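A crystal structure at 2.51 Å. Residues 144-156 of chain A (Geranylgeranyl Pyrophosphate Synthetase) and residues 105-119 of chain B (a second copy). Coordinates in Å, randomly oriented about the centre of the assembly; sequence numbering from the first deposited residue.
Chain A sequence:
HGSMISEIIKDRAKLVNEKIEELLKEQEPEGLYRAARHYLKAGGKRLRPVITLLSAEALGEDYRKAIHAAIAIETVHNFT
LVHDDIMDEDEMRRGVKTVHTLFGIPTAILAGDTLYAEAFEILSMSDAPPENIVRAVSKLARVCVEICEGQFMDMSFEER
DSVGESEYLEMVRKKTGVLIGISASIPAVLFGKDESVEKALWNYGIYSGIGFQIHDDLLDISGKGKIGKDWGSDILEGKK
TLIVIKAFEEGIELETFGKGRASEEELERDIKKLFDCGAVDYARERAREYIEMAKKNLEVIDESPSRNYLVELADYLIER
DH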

# COMPACT_ATOMS: atom_id res chain seq x y z
N CYS A 144 -8.96 -3.19 1.57
CA CYS A 144 -7.96 -2.15 1.78
C CYS A 144 -8.48 -0.80 1.30
O CYS A 144 -8.41 0.19 2.04
N VAL A 145 -9.05 -0.76 0.09
CA VAL A 145 -9.62 0.49 -0.41
C VAL A 145 -10.67 0.99 0.55
O VAL A 145 -10.75 2.19 0.83
N GLU A 146 -11.46 0.09 1.10
CA GLU A 146 -12.51 0.55 1.99
C GLU A 146 -11.95 1.09 3.29
O GLU A 146 -12.52 2.02 3.87
N ILE A 147 -10.87 0.49 3.79
CA ILE A 147 -10.31 0.96 5.04
C ILE A 147 -9.83 2.40 4.87
O ILE A 147 -10.05 3.25 5.75
N CYS A 148 -9.18 2.69 3.74
CA CYS A 148 -8.77 4.05 3.43
C CYS A 148 -9.97 4.98 3.37
O CYS A 148 -9.92 6.11 3.87
N GLU A 149 -11.06 4.53 2.77
CA GLU A 149 -12.28 5.32 2.82
C GLU A 149 -12.76 5.48 4.26
O GLU A 149 -13.23 6.55 4.65
N GLY A 150 -12.65 4.43 5.06
CA GLY A 150 -13.05 4.54 6.44
C GLY A 150 -12.15 5.50 7.20
O GLY A 150 -12.63 6.39 7.92
N GLN A 151 -10.84 5.33 7.04
CA GLN A 151 -9.91 6.24 7.70
C GLN A 151 -10.19 7.68 7.28
O GLN A 151 -10.28 8.57 8.14
N PHE A 152 -10.42 7.91 5.98
CA PHE A 152 -10.75 9.25 5.51
C PHE A 152 -12.00 9.79 6.21
O PHE A 152 -12.00 10.92 6.70
N MET A 153 -13.07 8.99 6.25
CA MET A 153 -14.29 9.43 6.90
C MET A 153 -14.01 9.79 8.35
O MET A 153 -14.43 10.85 8.83
N ASP A 154 -13.32 8.91 9.06
CA ASP A 154 -13.03 9.14 10.47
C ASP A 154 -12.35 10.49 10.68
O ASP A 154 -12.70 11.24 11.60
N MET A 155 -11.38 10.83 9.83
CA MET A 155 -10.72 12.12 9.93
C MET A 155 -11.68 13.25 9.62
O MET A 155 -11.67 14.28 10.30
N SER A 156 -12.53 13.08 8.60
CA SER A 156 -13.55 14.08 8.32
C SER A 156 -14.36 14.35 9.56
O SER A 156 -14.66 15.51 9.88
N ILE B 105 -1.20 16.16 3.88
CA ILE B 105 -0.39 14.95 3.97
C ILE B 105 -1.25 13.72 4.27
O ILE B 105 -1.16 12.75 3.51
N PRO B 106 -2.10 13.71 5.29
CA PRO B 106 -2.90 12.50 5.53
C PRO B 106 -3.73 12.06 4.33
O PRO B 106 -3.70 10.87 3.97
N THR B 107 -4.43 12.97 3.66
CA THR B 107 -5.19 12.55 2.48
C THR B 107 -4.27 12.05 1.38
O THR B 107 -4.57 11.06 0.71
N ALA B 108 -3.12 12.71 1.19
CA ALA B 108 -2.13 12.21 0.23
C ALA B 108 -1.71 10.79 0.57
O ALA B 108 -1.56 9.95 -0.33
N ILE B 109 -1.48 10.50 1.85
CA ILE B 109 -1.12 9.14 2.22
C ILE B 109 -2.24 8.18 1.85
O ILE B 109 -2.01 7.18 1.15
N LEU B 110 -3.47 8.49 2.27
CA LEU B 110 -4.61 7.63 1.94
C LEU B 110 -4.82 7.52 0.43
O LEU B 110 -5.28 6.48 -0.05
N ALA B 111 -4.52 8.58 -0.32
CA ALA B 111 -4.75 8.51 -1.76
C ALA B 111 -3.84 7.47 -2.40
O ALA B 111 -4.30 6.60 -3.14
N GLY B 112 -2.54 7.52 -2.09
CA GLY B 112 -1.63 6.50 -2.58
C GLY B 112 -1.95 5.12 -2.02
O GLY B 112 -1.87 4.12 -2.74
N ASP B 113 -2.33 5.05 -0.74
CA ASP B 113 -2.75 3.77 -0.17
C ASP B 113 -3.93 3.19 -0.93
O ASP B 113 -4.05 1.96 -1.05
N THR B 114 -4.80 4.06 -1.46
CA THR B 114 -5.95 3.63 -2.23
C THR B 114 -5.54 3.15 -3.61
O THR B 114 -5.93 2.06 -4.05
N LEU B 115 -4.77 3.96 -4.33
CA LEU B 115 -4.18 3.51 -5.58
C LEU B 115 -3.46 2.18 -5.38
O LEU B 115 -3.58 1.27 -6.21
N TYR B 116 -2.71 2.05 -4.28
CA TYR B 116 -1.93 0.85 -4.02
C TYR B 116 -2.82 -0.39 -4.00
O TYR B 116 -2.53 -1.38 -4.67
N ALA B 117 -3.91 -0.35 -3.23
CA ALA B 117 -4.84 -1.48 -3.23
C ALA B 117 -5.52 -1.61 -4.58
O ALA B 117 -5.69 -2.73 -5.10
N GLU B 118 -5.91 -0.48 -5.18
CA GLU B 118 -6.64 -0.55 -6.44
C GLU B 118 -5.83 -1.28 -7.50
O GLU B 118 -6.40 -2.01 -8.32
N ALA B 119 -4.50 -1.16 -7.43
CA ALA B 119 -3.65 -1.81 -8.43
C ALA B 119 -3.73 -3.32 -8.32
O ALA B 119 -3.79 -4.03 -9.33

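The two helices run nearly antiparallel, with 163° between their N-to-C directions and axes 8.6 Å apart at closest approach. Their contact centres on Leu110(B), whose CA-to-CB bond points toward chain A and which gives up 94 Å², the largest area of any residue here. With chi1 m and chi2 t, its side chain acts as a knob in a hole formed by Cys148(A), Gln151(A), Phe152(A) and Met155(A), residues spaced so that they line one opening on the helix surface. The distances fix the fit: Leu110(B) CD1 lies 3.6 Å from Met155(A) CE, 3.6 Å from the backbone atom Phe152(A) N and 3.8 Å from Phe152(A) CB, while Leu110(B) CD2 lies 3.7 Å from Gln151(A) CG and 4.3 Å from Cys148(A) CB. Leu110(B) CD1 also meets the other two members of the hole, at 3.9 Å from Cys148(A) O and 4.0 Å from Gln151(A) CG.

Cys148(A), chi1 m and also directed toward the partner, extends this packing to the next turn. Its SG is 3.6 Å from Asp113(B) CB, and its CB is 3.4 Å from Thr114(B) OG1. The latter is a contact between carbon and oxygen; the hydroxyl itself is occupied within its own helix, where Thr114(B) OG1, placed by chi1 m, donates to Leu110(B) O at 2.7 Å. That bond allows a polar side chain to lie against Cys148(A) with its donor satisfied.

Toward the start of the chain A stretch the helices come close, with CA atoms of Val145(A) and Thr114(B) 5.2 Å apart, and small side chains occupy the space between them. Ala117(B) points toward chain A, its CB 3.5 Å from Cys144(A) CB and 3.7 Å from Val145(A) CG2. Val145(A), chi1 t, leaves CA sideways, yet the other stretch covers 67 Å² of it: CG2 also lies 3.7 Å from Glu118(B) CG and 3.8 Å from the backbone atom Thr114(B) O.

At the other end the backbones are farther apart, 7.1 Å between the CA atoms of Phe152(A) and Thr107(B), and longer side chains bridge the gap. Phe152(A), chi1 t, starts sideways but its end comes nearer. Leu110(B) CD1 and Thr107(B) OG1 both lie at the ring edge, near its plane, and Phe152(A) CE2 is 3.6 Å from Thr107(B) OG1. Met155(A), with chi1 m, chi2 t and chi3 off-well at -31°, sets its SD 3.8 Å from Pro106(B) CB.

The polar edge adds no hydrogen bond between the stretches. Glu118(B), chi1 m and chi2 t, offers its aliphatic CG to Val145(A), while both carboxylate oxygens are hydrogen-bonded elsewhere in the structure. Gln151(A), chi1 t and chi2 p, likewise presents CG to the leucine, with OE1 satisfied elsewhere, as is Asp113(B) OD2. The 538 Å² buried between the stretches, both sides summed, is thus covered by van der Waals contact with no hydrogen bond between them.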

# COMPACT_ATOMS: atom_id res chain seq x y z
CB CYS A 144 -6.66 -2.54 1.09
SG CYS A 144 -5.86 -3.92 1.89
CB VAL A 145 -10.22 0.32 -1.81
CG1 VAL A 145 -11.18 1.47 -2.10
CG2 VAL A 145 -9.11 0.26 -2.85
CB GLU A 146 -13.48 -0.57 2.27
CG GLU A 146 -14.27 -0.93 1.09
CD GLU A 146 -15.61 -1.42 1.50
OE1 GLU A 146 -16.36 -0.62 2.12
OE2 GLU A 146 -15.87 -2.62 1.26
CB ILE A 147 -9.17 0.04 5.49
CG1 ILE A 147 -9.68 -1.39 5.64
CG2 ILE A 147 -8.51 0.61 6.79
CD1 ILE A 147 -8.58 -2.39 5.95
CB CYS A 148 -8.00 4.08 2.11
SG CYS A 148 -6.53 3.04 2.14
CB GLU A 149 -13.37 4.69 1.95
CG GLU A 149 -13.01 4.66 0.49
CD GLU A 149 -13.88 3.70 -0.27
OE1 GLU A 149 -14.75 3.09 0.38
OE2 GLU A 149 -13.70 3.56 -1.50
CB GLN A 151 -8.48 5.82 7.39
CG GLN A 151 -7.39 6.67 8.03
CD GLN A 151 -7.55 6.84 9.54
OE1 GLN A 151 -8.29 6.08 10.19
NE2 GLN A 151 -6.88 7.84 10.09
CB PHE A 152 -10.94 9.25 3.99
CG PHE A 152 -11.19 10.61 3.44
CD1 PHE A 152 -12.48 11.10 3.33
CD2 PHE A 152 -10.13 11.45 3.11
CE1 PHE A 152 -12.71 12.39 2.86
CE2 PHE A 152 -10.35 12.74 2.64
CZ PHE A 152 -11.64 13.21 2.51
CB MET A 153 -15.36 8.32 6.83
CG MET A 153 -15.99 8.11 5.45
SD MET A 153 -17.09 6.64 5.33
CE MET A 153 -18.43 7.07 6.47
CB ASP A 154 -12.16 8.00 10.99
CG ASP A 154 -12.13 7.96 12.47
OD1 ASP A 154 -13.14 8.32 13.09
OD2 ASP A 154 -11.08 7.56 13.03
CB MET A 155 -9.51 12.18 9.01
CG MET A 155 -8.30 11.48 9.60
SD MET A 155 -6.89 11.60 8.52
CE MET A 155 -7.68 11.64 6.90
CB SER A 156 -14.45 13.62 7.16
OG SER A 156 -15.55 12.83 7.61
CB ILE B 105 0.76 15.18 4.97
CG1 ILE B 105 1.68 16.27 4.40
CG2 ILE B 105 1.52 13.88 5.22
CD1 ILE B 105 2.87 16.61 5.25
CB PRO B 106 -3.76 12.88 6.75
CG PRO B 106 -3.65 14.35 6.88
CD PRO B 106 -2.31 14.70 6.37
CB THR B 107 -6.07 13.69 1.97
OG1 THR B 107 -7.00 14.07 2.99
CG2 THR B 107 -6.85 13.24 0.73
CB ALA B 108 -0.91 13.12 0.21
CB ILE B 109 -0.78 9.08 3.72
CG1 ILE B 109 0.49 9.91 3.99
CG2 ILE B 109 -0.62 7.62 4.16
CD1 ILE B 109 0.81 10.08 5.46
CB LEU B 110 -5.90 8.13 2.59
CG LEU B 110 -5.98 8.13 4.12
CD1 LEU B 110 -7.25 8.83 4.66
CD2 LEU B 110 -5.82 6.73 4.69
CB ALA B 111 -4.57 9.88 -2.41
CB ASP B 113 -3.14 3.93 1.30
CG ASP B 113 -1.96 4.07 2.21
OD1 ASP B 113 -0.81 3.93 1.75
OD2 ASP B 113 -2.18 4.32 3.41
CB THR B 114 -6.96 4.77 -2.36
OG1 THR B 114 -7.43 5.16 -1.06
CG2 THR B 114 -8.12 4.32 -3.24
CB LEU B 115 -3.22 4.59 -6.11
CG LEU B 115 -3.92 5.85 -6.63
CD1 LEU B 115 -2.94 6.99 -6.92
CD2 LEU B 115 -4.78 5.55 -7.87
CB TYR B 116 -1.20 1.01 -2.69
CG TYR B 116 0.13 0.28 -2.48
CD1 TYR B 116 0.61 -0.70 -3.35
CD2 TYR B 116 0.90 0.60 -1.36
CE1 TYR B 116 1.84 -1.34 -3.10
CE2 TYR B 116 2.10 -0.02 -1.09
CZ TYR B 116 2.58 -0.98 -1.95
OH TYR B 116 3.80 -1.53 -1.60
CB ALA B 117 -5.87 -1.32 -2.11
CB GLU B 118 -7.02 0.86 -6.90
CG GLU B 118 -8.32 1.36 -6.27
CD GLU B 118 -8.66 2.81 -6.65
OE1 GLU B 118 -7.73 3.65 -6.77
OE2 GLU B 118 -9.88 3.10 -6.80
CB ALA B 119 -2.20 -1.35 -8.28